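Local coordinates for GH3 beta-N-acetylglucosaminidase (Paenibacillaceae, PDB 6K5J), which catalyses, as a family 3 glycoside hydrolase, the release of N-acetylglucosamine from the non-reducing ends of beta-linked glycosides, at residues E271-A274 / I275-F278; H300-E303 / R304-A308; A285-A288 / V289-G292; D139-N143 / P144-V148; R35-I38 / T39-V43. All blocks are in the same frame, centred on the assembly; numbering follows the deposited sequence.

Interaction 1. Residues E271-A274 / I275-F278; sequences EMNA and ISKF. With NAG (2-acetamido-2-deoxy-beta-D-glucopyranose), chain B.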
loop_
_atom_site.group_PDB
_atom_site.type_symbol
_atom_site.label_atom_id
_atom_site.label_comp_id
_atom_site.label_asym_id
_atom_site.label_seq_id
_atom_site.Cartn_x
_atom_site.Cartn_y
_atom_site.Cartn_z
ATOM N N GLU A 271 -4.309 13.700 -8.922
ATOM C CA GLU A 271 -3.379 13.763 -10.045
ATOM C C GLU A 271 -3.408 12.505 -10.908
ATOM O O GLU A 271 -2.886 12.536 -12.027
ATOM C CB GLU A 271 -1.960 14.026 -9.527
ATOM C CG GLU A 271 -1.875 15.221 -8.574
ATOM C CD GLU A 271 -0.523 15.882 -8.603
ATOM O OE1 GLU A 271 -0.136 16.500 -7.592
ATOM O OE2 GLU A 271 0.158 15.776 -9.646
ATOM N N MET A 272 -4.007 11.413 -10.424
ATOM C CA MET A 272 -4.120 10.185 -11.208
ATOM C C MET A 272 -4.932 10.417 -12.483
ATOM O O MET A 272 -5.870 11.223 -12.513
ATOM C CB MET A 272 -4.768 9.076 -10.367
ATOM C CG MET A 272 -3.904 8.570 -9.201
ATOM S SD MET A 272 -4.884 7.704 -7.937
ATOM C CE MET A 272 -5.048 6.090 -8.705
ATOM N N ASN A 273 -4.562 9.685 -13.545
ATOM C CA ASN A 273 -5.192 9.861 -14.854
ATOM C C ASN A 273 -6.709 9.748 -14.781
ATOM O O ASN A 273 -7.423 10.458 -15.496
ATOM C CB ASN A 273 -4.663 8.828 -15.854
ATOM C CG ASN A 273 -3.387 9.272 -16.541
ATOM O OD1 ASN A 273 -2.714 10.190 -16.086
ATOM N ND2 ASN A 273 -3.047 8.611 -17.651
ATOM N N ALA A 274 -7.221 8.846 -13.939
ATOM C CA ALA A 274 -8.665 8.652 -13.883
ATOM C C ALA A 274 -9.405 9.955 -13.587
ATOM O O ALA A 274 -10.546 10.128 -14.029
ATOM C CB ALA A 274 -9.012 7.588 -12.845
ATOM N N ILE A 275 -8.771 10.881 -12.870
ATOM C CA ILE A 275 -9.349 12.196 -12.597
ATOM C C ILE A 275 -8.735 13.277 -13.476
ATOM O O ILE A 275 -9.453 14.026 -14.137
ATOM C CB ILE A 275 -9.203 12.565 -11.103
ATOM C CG1 ILE A 275 -9.829 11.497 -10.192
ATOM C CG2 ILE A 275 -9.855 13.922 -10.843
ATOM C CD1 ILE A 275 -11.322 11.307 -10.394
ATOM N N SER A 276 -7.402 13.400 -13.466
ATOM C CA SER A 276 -6.762 14.562 -14.076
ATOM C C SER A 276 -6.950 14.591 -15.585
ATOM O O SER A 276 -7.039 15.674 -16.167
ATOM C CB SER A 276 -5.269 14.601 -13.742
ATOM O OG SER A 276 -4.637 13.401 -14.150
ATOM N N LYS A 277 -7.015 13.430 -16.233
ATOM C CA LYS A 277 -7.138 13.393 -17.685
ATOM C C LYS A 277 -8.580 13.474 -18.155
ATOM O O LYS A 277 -8.841 14.000 -19.242
ATOM C CB LYS A 277 -6.490 12.119 -18.241
ATOM C CG LYS A 277 -6.479 12.032 -19.764
ATOM C CD LYS A 277 -6.615 10.596 -20.253
ATOM C CE LYS A 277 -5.380 10.159 -21.030
ATOM N NZ LYS A 277 -5.498 8.759 -21.540
ATOM N N PHE A 278 -9.526 12.971 -17.367
ATOM C CA PHE A 278 -10.920 12.975 -17.779
ATOM C C PHE A 278 -11.728 14.114 -17.171
ATOM O O PHE A 278 -12.755 14.490 -17.746
ATOM C CB PHE A 278 -11.590 11.640 -17.412
ATOM C CG PHE A 278 -10.979 10.437 -18.085
ATOM C CD1 PHE A 278 -9.904 9.772 -17.514
ATOM C CD2 PHE A 278 -11.488 9.967 -19.287
ATOM C CE1 PHE A 278 -9.340 8.662 -18.130
ATOM C CE2 PHE A 278 -10.932 8.859 -19.907
ATOM C CZ PHE A 278 -9.856 8.207 -19.329
HETATM C C1 NAG B . -2.885 6.614 -5.248
HETATM C C2 NAG B . -3.122 5.206 -4.646
HETATM C C3 NAG B . -3.485 5.289 -3.152
HETATM C C4 NAG B . -2.523 6.195 -2.395
HETATM C C5 NAG B . -2.477 7.552 -3.075
HETATM C C6 NAG B . -1.548 8.541 -2.408
HETATM C C7 NAG B . -4.091 3.275 -5.843
HETATM C C8 NAG B . -5.307 2.751 -6.558
HETATM N N2 NAG B . -4.180 4.527 -5.382
HETATM O O1 NAG B . -2.283 6.455 -6.489
HETATM O O3 NAG B . -3.466 3.987 -2.574
HETATM O O4 NAG B . -2.949 6.349 -1.046
HETATM O O5 NAG B . -1.997 7.365 -4.410
HETATM O O6 NAG B . -0.185 8.177 -2.590
HETATM O O7 NAG B . -3.087 2.587 -5.673
#
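S276 turns its hydroxyl back to the carbonyl of E271, OG giving a hydrogen bond of 2.9 Å to E271 O from well above the plane of that carbonyl. It can do so because OG sits between the backbone N and the carbonyl carbon of its own residue (chi1 56°). The other hydrogen bonds are between backbone atoms. M272, the N-cap of the short helix 273-276, offers its O to two amides: S276 N at 2.8 Å along a nearly straight line, and I275 N from above the carbonyl plane. K277 N then bonds to N273 O. That same oxygen lies 3.3 Å from F278 CD1, at the edge of the ring.

The contact with the sugar is a van der Waals one, made by the thioether of M272. The M272 chain bends at chi3 (81°), which brings the sulfur and its methyl to the anomeric oxygen of NAG: SD is 3.2 Å and CE 3.6 Å from NAG O1. The polar groups of the sugar are held by D83, K182, R152, H183 and D268. With an alanine here, the sulfur and methyl contact would be lost, and the anomeric end of the sugar would probably be less closely bounded. One residue thus couples a helix start to a sugar: its backbone oxygen takes two amides of the first turn, while its soft, uncharged side chain lies beside O1.

Interaction 2. Residues H300-E303 / R304-A308; sequences HRYE and RQKAA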
loop_
_atom_site.group_PDB
_atom_site.type_symbol
_atom_site.label_atom_id
_atom_site.label_comp_id
_atom_site.label_asym_id
_atom_site.label_seq_id
_atom_site.Cartn_x
_atom_site.Cartn_y
_atom_site.Cartn_z
ATOM N N HIS A 300 1.416 15.919 -5.356
ATOM C CA HIS A 300 2.749 16.153 -5.913
ATOM C C HIS A 300 3.006 17.560 -6.450
ATOM O O HIS A 300 3.979 18.214 -6.050
ATOM C CB HIS A 300 3.003 15.109 -7.011
ATOM C CG HIS A 300 2.983 13.696 -6.509
ATOM N ND1 HIS A 300 3.864 13.237 -5.552
ATOM C CD2 HIS A 300 2.162 12.656 -6.794
ATOM C CE1 HIS A 300 3.601 11.968 -5.286
ATOM N NE2 HIS A 300 2.570 11.594 -6.024
ATOM N N ARG A 301 2.171 18.035 -7.365
ATOM C CA ARG A 301 2.465 19.251 -8.116
ATOM C C ARG A 301 1.810 20.456 -7.454
ATOM O O ARG A 301 0.579 20.527 -7.365
ATOM C CB ARG A 301 1.991 19.116 -9.563
ATOM C CG ARG A 301 2.381 17.793 -10.207
ATOM C CD ARG A 301 2.595 17.943 -11.693
ATOM N NE ARG A 301 3.646 18.921 -11.953
ATOM C CZ ARG A 301 3.957 19.381 -13.158
ATOM N NH1 ARG A 301 3.295 18.948 -14.225
ATOM N NH2 ARG A 301 4.929 20.273 -13.293
ATOM N N TYR A 302 2.638 21.415 -7.023
ATOM C CA TYR A 302 2.123 22.615 -6.368
ATOM C C TYR A 302 1.069 23.330 -7.215
ATOM O O TYR A 302 0.075 23.847 -6.681
ATOM C CB TYR A 302 3.275 23.562 -6.046
ATOM C CG TYR A 302 2.829 24.852 -5.419
ATOM C CD1 TYR A 302 2.607 24.943 -4.050
ATOM C CD2 TYR A 302 2.618 25.986 -6.197
ATOM C CE1 TYR A 302 2.184 26.124 -3.470
ATOM C CE2 TYR A 302 2.198 27.174 -5.625
ATOM C CZ TYR A 302 1.986 27.240 -4.262
ATOM O OH TYR A 302 1.564 28.419 -3.695
ATOM N N GLU A 303 1.285 23.400 -8.533
ATOM C CA GLU A 303 0.329 24.073 -9.411
ATOM C C GLU A 303 -1.050 23.435 -9.318
ATOM O O GLU A 303 -2.069 24.135 -9.316
ATOM C CB GLU A 303 0.819 24.040 -10.859
ATOM C CG GLU A 303 2.107 24.804 -11.109
ATOM C CD GLU A 303 3.354 24.007 -10.744
ATOM O OE1 GLU A 303 3.217 22.829 -10.322
ATOM O OE2 GLU A 303 4.467 24.563 -10.890
ATOM N N ARG A 304 -1.099 22.101 -9.254
ATOM C CA ARG A 304 -2.377 21.414 -9.151
ATOM C C ARG A 304 -2.975 21.553 -7.757
ATOM O O ARG A 304 -4.206 21.594 -7.614
ATOM C CB ARG A 304 -2.198 19.945 -9.524
ATOM C CG ARG A 304 -1.974 19.716 -11.023
ATOM C CD ARG A 304 -1.316 18.375 -11.277
ATOM N NE ARG A 304 -1.374 18.001 -12.687
ATOM C CZ ARG A 304 -1.232 16.758 -13.140
ATOM N NH1 ARG A 304 -1.004 15.759 -12.295
ATOM N NH2 ARG A 304 -1.308 16.514 -14.443
ATOM N N GLN A 305 -2.128 21.638 -6.724
ATOM C CA GLN A 305 -2.629 21.879 -5.373
ATOM C C GLN A 305 -3.298 23.247 -5.288
ATOM O O GLN A 305 -4.403 23.379 -4.752
ATOM C CB GLN A 305 -1.487 21.765 -4.357
ATOM C CG GLN A 305 -0.882 20.369 -4.281
ATOM C CD GLN A 305 0.529 20.354 -3.727
ATOM O OE1 GLN A 305 1.112 21.402 -3.452
ATOM N NE2 GLN A 305 1.095 19.152 -3.578
ATOM N N LYS A 306 -2.643 24.280 -5.828
ATOM C CA LYS A 306 -3.238 25.618 -5.849
ATOM C C LYS A 306 -4.485 25.664 -6.727
ATOM O O LYS A 306 -5.434 26.396 -6.419
ATOM C CB LYS A 306 -2.207 26.647 -6.332
ATOM C CG LYS A 306 -2.471 28.082 -5.858
ATOM C CD LYS A 306 -1.959 28.300 -4.437
ATOM C CE LYS A 306 -1.969 29.779 -4.037
ATOM N NZ LYS A 306 -3.267 30.228 -3.448
ATOM N N ALA A 307 -4.509 24.894 -7.817
ATOM C CA ALA A 307 -5.700 24.874 -8.661
ATOM C C ALA A 307 -6.901 24.321 -7.900
ATOM O O ALA A 307 -8.009 24.861 -8.002
ATOM C CB ALA A 307 -5.444 24.060 -9.929
ATOM N N ALA A 308 -6.700 23.244 -7.131
ATOM C CA ALA A 308 -7.784 22.696 -6.315
ATOM C C ALA A 308 -8.256 23.704 -5.274
ATOM O O ALA A 308 -9.461 23.912 -5.094
ATOM C CB ALA A 308 -7.322 21.408 -5.631
#
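R301 O is gripped by two amides of the first helical turn: Q305 N bonds to it at 3.0 Å, while R304 N makes a weak bond. R301 is the N-cap, and the regular pattern follows at once. K306 N meets Y302 O at 2.9 Å almost straight (171°), and A307 N bonds to E303 O.

Among the side chains, Q305 runs back past the helix start. Its OE1 comes within 3.3 Å of Y302 CA, the amide standing steeply to the tyrosine ring (planes 77° apart), and its NE2 bonds to G24 O and V298 O. A leucine in its place could not donate these bonds, so both carbonyls would probably lose a mate and the tie between the helix start and the ends of strands 21-23 and 296-298 would be weakened. Y302 and K306 lie side by side and point the same way: with CG of Y302 opposite its backbone N (chi1 178°), the ring lies along the lysine chain and OH comes 3.6 Å from K306 CD. R301 and R304 meet through their aliphatic parts, R301 CB to R304 CD at 3.8 Å, and R301 CD lies over one face of the R304 guanidinium. The two positive groups stay apart, and R304 finds its charge partner in E271.

A strand, a short loop and an N-capped helix follow in order here, 296-298 leading into 302-317: a beta-alpha unit of the kind from which TIM-barrel-type domains such as the family 3 N-terminal domain are built.

Interaction 3. Residues A285-A288 / V289-G292; sequences AVQA and VEAG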
loop_
_atom_site.group_PDB
_atom_site.type_symbol
_atom_site.label_atom_id
_atom_site.label_comp_id
_atom_site.label_asym_id
_atom_site.label_seq_id
_atom_site.Cartn_x
_atom_site.Cartn_y
_atom_site.Cartn_z
ATOM N N ALA A 285 -11.681 18.516 -7.822
ATOM C CA ALA A 285 -11.769 18.898 -6.414
ATOM C C ALA A 285 -13.182 19.348 -6.058
ATOM O O ALA A 285 -13.764 18.892 -5.068
ATOM C CB ALA A 285 -10.768 20.012 -6.111
ATOM N N VAL A 286 -13.739 20.260 -6.858
ATOM C CA VAL A 286 -15.094 20.756 -6.620
ATOM C C VAL A 286 -16.091 19.610 -6.679
ATOM O O VAL A 286 -16.961 19.471 -5.813
ATOM C CB VAL A 286 -15.441 21.862 -7.637
ATOM C CG1 VAL A 286 -16.905 22.289 -7.498
ATOM C CG2 VAL A 286 -14.509 23.044 -7.464
ATOM N N GLN A 287 -15.977 18.764 -7.701
ATOM C CA GLN A 287 -16.940 17.683 -7.860
ATOM C C GLN A 287 -16.814 16.642 -6.755
ATOM O O GLN A 287 -17.818 16.030 -6.367
ATOM C CB GLN A 287 -16.774 17.033 -9.227
ATOM C CG GLN A 287 -17.516 17.765 -10.328
ATOM C CD GLN A 287 -17.216 17.202 -11.693
ATOM O OE1 GLN A 287 -16.535 17.831 -12.504
ATOM N NE2 GLN A 287 -17.721 16.009 -11.957
ATOM N N ALA A 288 -15.600 16.434 -6.235
ATOM C CA ALA A 288 -15.422 15.508 -5.117
ATOM C C ALA A 288 -16.127 16.004 -3.858
ATOM O O ALA A 288 -16.777 15.222 -3.152
ATOM C CB ALA A 288 -13.931 15.302 -4.847
ATOM N N VAL A 289 -16.001 17.290 -3.544
ATOM C CA VAL A 289 -16.721 17.820 -2.388
ATOM C C VAL A 289 -18.223 17.713 -2.617
ATOM O O VAL A 289 -18.974 17.288 -1.733
ATOM C CB VAL A 289 -16.294 19.272 -2.097
ATOM C CG1 VAL A 289 -17.236 19.894 -1.068
ATOM C CG2 VAL A 289 -14.836 19.315 -1.606
ATOM N N GLU A 290 -18.679 18.054 -3.827
ATOM C CA GLU A 290 -20.108 17.952 -4.120
ATOM C C GLU A 290 -20.600 16.519 -3.971
ATOM O O GLU A 290 -21.728 16.285 -3.523
ATOM C CB GLU A 290 -20.390 18.474 -5.527
ATOM C CG GLU A 290 -20.251 19.988 -5.652
ATOM C CD GLU A 290 -20.586 20.476 -7.055
ATOM O OE1 GLU A 290 -19.961 19.974 -8.014
ATOM O OE2 GLU A 290 -21.483 21.337 -7.199
ATOM N N ALA A 291 -19.764 15.543 -4.327
ATOM C CA ALA A 291 -20.158 14.145 -4.201
ATOM C C ALA A 291 -20.215 13.678 -2.753
ATOM O O ALA A 291 -20.914 12.700 -2.466
ATOM C CB ALA A 291 -19.200 13.252 -5.004
ATOM N N GLY A 292 -19.493 14.338 -1.841
ATOM C CA GLY A 292 -19.534 13.970 -0.439
ATOM C C GLY A 292 -18.191 13.851 0.261
ATOM O O GLY A 292 -18.153 13.587 1.465
#
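V289 sits one turn on from A285, its N donating to A285 O at 3.1 Å and its CG2 methyl lying 3.6 Å from the same oxygen. Beyond this turn the valine packs on I296 and L312, so it fills the seam between helix 281-291, strand 296-298 and helix 302-317.

E290 repeats the pattern on V286. Its amide bonds to V286 O at 3.0 Å, and its CG closes on that oxygen to 3.3 Å. The two side chains run alongside each other, bringing OE1 to 3.9 Å from V286 CG1; the carboxylate itself has a long, weak ion pair with R320.

A288 keeps a bare methyl, which touches T267 and I296, and uses its carbonyl at the helix end. G292 N makes a weak bond of 3.1 Å to A288 O and another bond to V289 O, the Schellman motif. The phi of G292 is positive, 133°, where a beta carbon would press on the carbonyl oxygen of A291.

Chemically this is a helix turn held by its own amides: small apolar groups carry the buried sides, the one charged group, E290, is only partly buried, and V289 O accepts from both G292 N and R325.

Interaction 4. Residues D139-N143 / P144-V148; sequences DINNN and PGNPV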
loop_
_atom_site.group_PDB
_atom_site.type_symbol
_atom_site.label_atom_id
_atom_site.label_comp_id
_atom_site.label_asym_id
_atom_site.label_seq_id
_atom_site.Cartn_x
_atom_site.Cartn_y
_atom_site.Cartn_z
ATOM N N ASP A 139 -9.386 -3.706 -0.244
ATOM C CA ASP A 139 -9.713 -4.262 -1.548
ATOM C C ASP A 139 -9.590 -5.781 -1.509
ATOM O O ASP A 139 -8.735 -6.340 -0.816
ATOM C CB ASP A 139 -8.806 -3.666 -2.622
ATOM C CG ASP A 139 -8.804 -2.139 -2.607
ATOM O OD1 ASP A 139 -9.889 -1.531 -2.767
ATOM O OD2 ASP A 139 -7.721 -1.543 -2.436
ATOM N N ILE A 140 -10.477 -6.451 -2.241
ATOM C CA ILE A 140 -10.545 -7.908 -2.282
ATOM C C ILE A 140 -10.063 -8.329 -3.664
ATOM O O ILE A 140 -10.763 -8.118 -4.665
ATOM C CB ILE A 140 -11.966 -8.428 -2.001
ATOM C CG1 ILE A 140 -12.451 -7.984 -0.618
ATOM C CG2 ILE A 140 -12.011 -9.957 -2.086
ATOM C CD1 ILE A 140 -13.989 -7.973 -0.475
ATOM N N ASN A 141 -8.863 -8.909 -3.732
ATOM C CA ASN A 141 -8.225 -9.209 -5.016
ATOM C C ASN A 141 -8.739 -10.550 -5.538
ATOM O O ASN A 141 -8.070 -11.584 -5.482
ATOM C CB ASN A 141 -6.708 -9.210 -4.880
ATOM C CG ASN A 141 -6.008 -8.956 -6.199
ATOM O OD1 ASN A 141 -5.756 -7.807 -6.572
ATOM N ND2 ASN A 141 -5.680 -10.029 -6.913
ATOM N N ASN A 142 -9.977 -10.520 -6.031
ATOM C CA ASN A 142 -10.626 -11.683 -6.627
ATOM C C ASN A 142 -10.308 -11.827 -8.111
ATOM O O ASN A 142 -10.785 -12.774 -8.746
ATOM C CB ASN A 142 -12.141 -11.583 -6.452
ATOM C CG ASN A 142 -12.707 -10.405 -7.192
ATOM O OD1 ASN A 142 -12.362 -9.267 -6.900
ATOM N ND2 ASN A 142 -13.535 -10.667 -8.197
ATOM N N ASN A 143 -9.548 -10.897 -8.675
ATOM C CA ASN A 143 -9.115 -10.955 -10.071
ATOM C C ASN A 143 -7.602 -11.097 -10.120
ATOM O O ASN A 143 -6.887 -10.127 -9.804
ATOM C CB ASN A 143 -9.551 -9.695 -10.818
ATOM C CG ASN A 143 -9.085 -9.681 -12.260
ATOM O OD1 ASN A 143 -8.556 -10.674 -12.774
ATOM N ND2 ASN A 143 -9.306 -8.563 -12.933
ATOM N N PRO A 144 -7.058 -12.246 -10.534
ATOM C CA PRO A 144 -5.592 -12.405 -10.508
ATOM C C PRO A 144 -4.872 -11.466 -11.459
ATOM O O PRO A 144 -3.688 -11.174 -11.236
ATOM C CB PRO A 144 -5.381 -13.883 -10.887
ATOM C CG PRO A 144 -6.634 -14.273 -11.645
ATOM C CD PRO A 144 -7.753 -13.435 -11.062
ATOM N N GLY A 145 -5.561 -10.954 -12.483
ATOM C CA GLY A 145 -5.035 -9.954 -13.397
ATOM C C GLY A 145 -4.979 -8.535 -12.871
ATOM O O GLY A 145 -4.470 -7.660 -13.575
ATOM N N ASN A 146 -5.471 -8.271 -11.663
ATOM C CA ASN A 146 -5.522 -6.899 -11.159
ATOM C C ASN A 146 -4.124 -6.277 -11.175
ATOM O O ASN A 146 -3.214 -6.789 -10.502
ATOM C CB ASN A 146 -6.103 -6.862 -9.748
ATOM C CG ASN A 146 -6.395 -5.437 -9.276
ATOM O OD1 ASN A 146 -5.582 -4.526 -9.452
ATOM N ND2 ASN A 146 -7.565 -5.244 -8.685
ATOM N N PRO A 147 -3.901 -5.204 -11.937
ATOM C CA PRO A 147 -2.544 -4.667 -12.089
ATOM C C PRO A 147 -2.129 -3.661 -11.029
ATOM O O PRO A 147 -0.972 -3.227 -11.048
ATOM C CB PRO A 147 -2.613 -3.978 -13.457
ATOM C CG PRO A 147 -4.015 -3.415 -13.483
ATOM C CD PRO A 147 -4.872 -4.491 -12.797
ATOM N N VAL A 148 -3.019 -3.267 -10.124
ATOM C CA VAL A 148 -2.692 -2.225 -9.160
ATOM C C VAL A 148 -2.845 -2.675 -7.708
ATOM O O VAL A 148 -2.167 -2.115 -6.828
ATOM C CB VAL A 148 -3.529 -0.950 -9.426
ATOM C CG1 VAL A 148 -5.003 -1.229 -9.275
ATOM C CG2 VAL A 148 -3.090 0.211 -8.514
HETATM O O HOH W 1 -3.449 -9.203 -9.051
#
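N143 and N146 bracket a type I beta turn, closed by N146 N bonding to N143 O at 3.0 Å. The side chain of N143 tightens the same turn: its CG is opposite the backbone N (chi1 178°), which lays OD1 over the bend, and G145 N donates to it at 3.0 Å from well above the amide plane.

The side chains of N141 and N146 cross obliquely. Both amides swing away from their own backbone N, N146 with a chi1 of -170°, and their planes are inclined by 38°. N141 OD1 comes 3.3 Å from N146 CB, a contact with carbon, while its hydrogen bond goes to G150 N. The amide of N146 is fixed at both ends: ND2 reaches H187 O and G188 O, and OD1 accepts from I149 N as well as from V148 N, the latter being an Asx turn.

This loop follows strand 132-133; V148 at its end touches the bound NAG, and the asparagine-held turn probably sets its position. A water bridges the two halves, accepting from N141 ND2 and donating to P144 O and to N146 O, the last at 2.8 Å. V148 N lies in the carbonyl plane of N146 OD1, 2.9 Å away.

Interaction 5. Residues R35-I38 / T39-V43; sequences RKLI and TEDHV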
loop_
_atom_site.group_PDB
_atom_site.type_symbol
_atom_site.label_atom_id
_atom_site.label_comp_id
_atom_site.label_asym_id
_atom_site.label_seq_id
_atom_site.Cartn_x
_atom_site.Cartn_y
_atom_site.Cartn_z
ATOM N N ARG A 35 5.737 25.889 3.421
ATOM C CA ARG A 35 5.463 27.031 4.287
ATOM C C ARG A 35 4.281 27.854 3.775
ATOM O O ARG A 35 3.424 28.281 4.560
ATOM C CB ARG A 35 6.730 27.879 4.393
ATOM C CG ARG A 35 6.718 28.927 5.473
ATOM C CD ARG A 35 8.098 29.581 5.590
ATOM N NE ARG A 35 9.145 28.594 5.847
ATOM C CZ ARG A 35 9.504 28.192 7.062
ATOM N NH1 ARG A 35 8.898 28.695 8.134
ATOM N NH2 ARG A 35 10.464 27.285 7.209
ATOM N N LYS A 36 4.212 28.072 2.460
ATOM C CA LYS A 36 3.124 28.854 1.876
ATOM C C LYS A 36 1.806 28.079 1.892
ATOM O O LYS A 36 0.737 28.656 2.136
ATOM C CB LYS A 36 3.501 29.272 0.449
ATOM C CG LYS A 36 4.516 30.438 0.437
ATOM C CD LYS A 36 4.758 31.074 -0.943
ATOM C CE LYS A 36 4.389 32.551 -0.950
ATOM N NZ LYS A 36 5.525 33.496 -0.813
ATOM N N LEU A 37 1.862 26.770 1.633
ATOM C CA LEU A 37 0.660 25.945 1.736
ATOM C C LEU A 37 0.058 26.034 3.133
ATOM O O LEU A 37 -1.165 26.130 3.289
ATOM C CB LEU A 37 0.987 24.490 1.393
ATOM C CG LEU A 37 1.266 24.133 -0.076
ATOM C CD1 LEU A 37 1.863 22.738 -0.181
ATOM C CD2 LEU A 37 0.008 24.243 -0.894
ATOM N N ILE A 38 0.905 26.008 4.160
ATOM C CA ILE A 38 0.410 26.024 5.530
ATOM C C ILE A 38 -0.029 27.425 5.931
ATOM O O ILE A 38 -1.141 27.615 6.431
ATOM C CB ILE A 38 1.476 25.473 6.492
ATOM C CG1 ILE A 38 1.723 23.984 6.234
ATOM C CG2 ILE A 38 1.048 25.715 7.941
ATOM C CD1 ILE A 38 2.992 23.463 6.915
ATOM N N THR A 39 0.835 28.428 5.719
ATOM C CA THR A 39 0.569 29.760 6.266
ATOM C C THR A 39 -0.322 30.602 5.362
ATOM O O THR A 39 -1.110 31.410 5.861
ATOM C CB THR A 39 1.878 30.506 6.529
ATOM O OG1 THR A 39 2.516 30.815 5.284
ATOM C CG2 THR A 39 2.813 29.663 7.392
ATOM N N GLU A 40 -0.227 30.441 4.048
ATOM C CA GLU A 40 -1.025 31.258 3.145
ATOM C C GLU A 40 -2.251 30.540 2.616
ATOM O O GLU A 40 -3.305 31.158 2.474
ATOM C CB GLU A 40 -0.163 31.745 1.980
ATOM C CG GLU A 40 1.031 32.547 2.484
ATOM C CD GLU A 40 1.904 33.079 1.370
ATOM O OE1 GLU A 40 1.464 33.052 0.199
ATOM O OE2 GLU A 40 3.034 33.528 1.671
ATOM N N ASP A 41 -2.154 29.246 2.333
ATOM C CA ASP A 41 -3.309 28.516 1.839
ATOM C C ASP A 41 -4.032 27.738 2.930
ATOM O O ASP A 41 -5.097 27.181 2.663
ATOM C CB ASP A 41 -2.885 27.577 0.711
ATOM C CG ASP A 41 -2.237 28.330 -0.449
ATOM O OD1 ASP A 41 -2.827 29.334 -0.902
ATOM O OD2 ASP A 41 -1.147 27.922 -0.898
ATOM N N HIS A 42 -3.484 27.695 4.142
ATOM C CA HIS A 42 -4.171 27.121 5.300
ATOM C C HIS A 42 -4.504 25.643 5.093
ATOM O O HIS A 42 -5.557 25.165 5.528
ATOM C CB HIS A 42 -5.445 27.911 5.641
ATOM C CG HIS A 42 -5.257 29.399 5.667
ATOM N ND1 HIS A 42 -4.582 30.048 6.682
ATOM C CD2 HIS A 42 -5.664 30.367 4.810
ATOM C CE1 HIS A 42 -4.581 31.349 6.446
ATOM N NE2 HIS A 42 -5.232 31.570 5.320
ATOM N N VAL A 43 -3.609 24.902 4.426
ATOM C CA VAL A 43 -3.913 23.503 4.135
ATOM C C VAL A 43 -4.151 22.730 5.431
ATOM O O VAL A 43 -3.574 23.025 6.485
ATOM C CB VAL A 43 -2.821 22.800 3.308
ATOM C CG1 VAL A 43 -2.765 23.365 1.886
ATOM C CG2 VAL A 43 -1.457 22.870 4.030
HETATM O O HOH W 2 -2.706 25.219 7.785
#
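T39 grips R35 O twice, with OG1 and with its backbone N, each at 2.8 Å and from opposite faces of the carbonyl plane. Its hydroxyl lies between its own N and carbonyl carbon (chi1 68°), just where it can bend back over the helix. K36 O likewise takes two donors: E40 N and D41 N, the latter nearly in line with the carbonyl bond. Alongside, the chains of K36 and E40 point the same way; NZ makes a salt bridge of 3.5 Å to E40 OE2, and K36 CE comes closer still to the carboxylate.

The apolar shell is built on V43. Its CG2 meets L37 CB at 3.9 Å and lies 4.0 Å from I38 CG1, the I38 and V43 side chains crossing at about a right angle. What places V43 there is the backbone: H42 takes a positive phi of 61°, turning the chain back so that V43 N donates almost straight (171°) to L37 O. H42 N makes a weak bond to I38 O, and a water donates to both I38 O and V43 O, tying the turn to the helix.

Further out, D41 OD1 pairs with K306, whereas D41 OD2 is buried with no partner in the model. The end of helix 32-39 thus lies between helix 302-317, touched by L37 and D41, and helix 56-72, touched by I38 and T39, before the chain enters strand 45-47.

Interactions 1, 2, 3 and 5 form a connected group within the family 3 N-terminal domain, with interaction 2 as the hub. It meets interaction 1 where E271 OE1 lies 2.8 Å from both H300 N and R301 N, interaction 3 through A308 CB and A285 CB at 3.7 Å, and interaction 5 through the salt bridge of K306 NZ to D41 OD1 at 2.7 Å. Distance from the bound NAG differs: M272 and V148 touch the sugar, the H300 side chain comes within about 6 Å, and the A288 side chain stays about 14 Å off. Interaction 4 borders the sugar but touches none of the others; its centre is 38 Å from that of interaction 5.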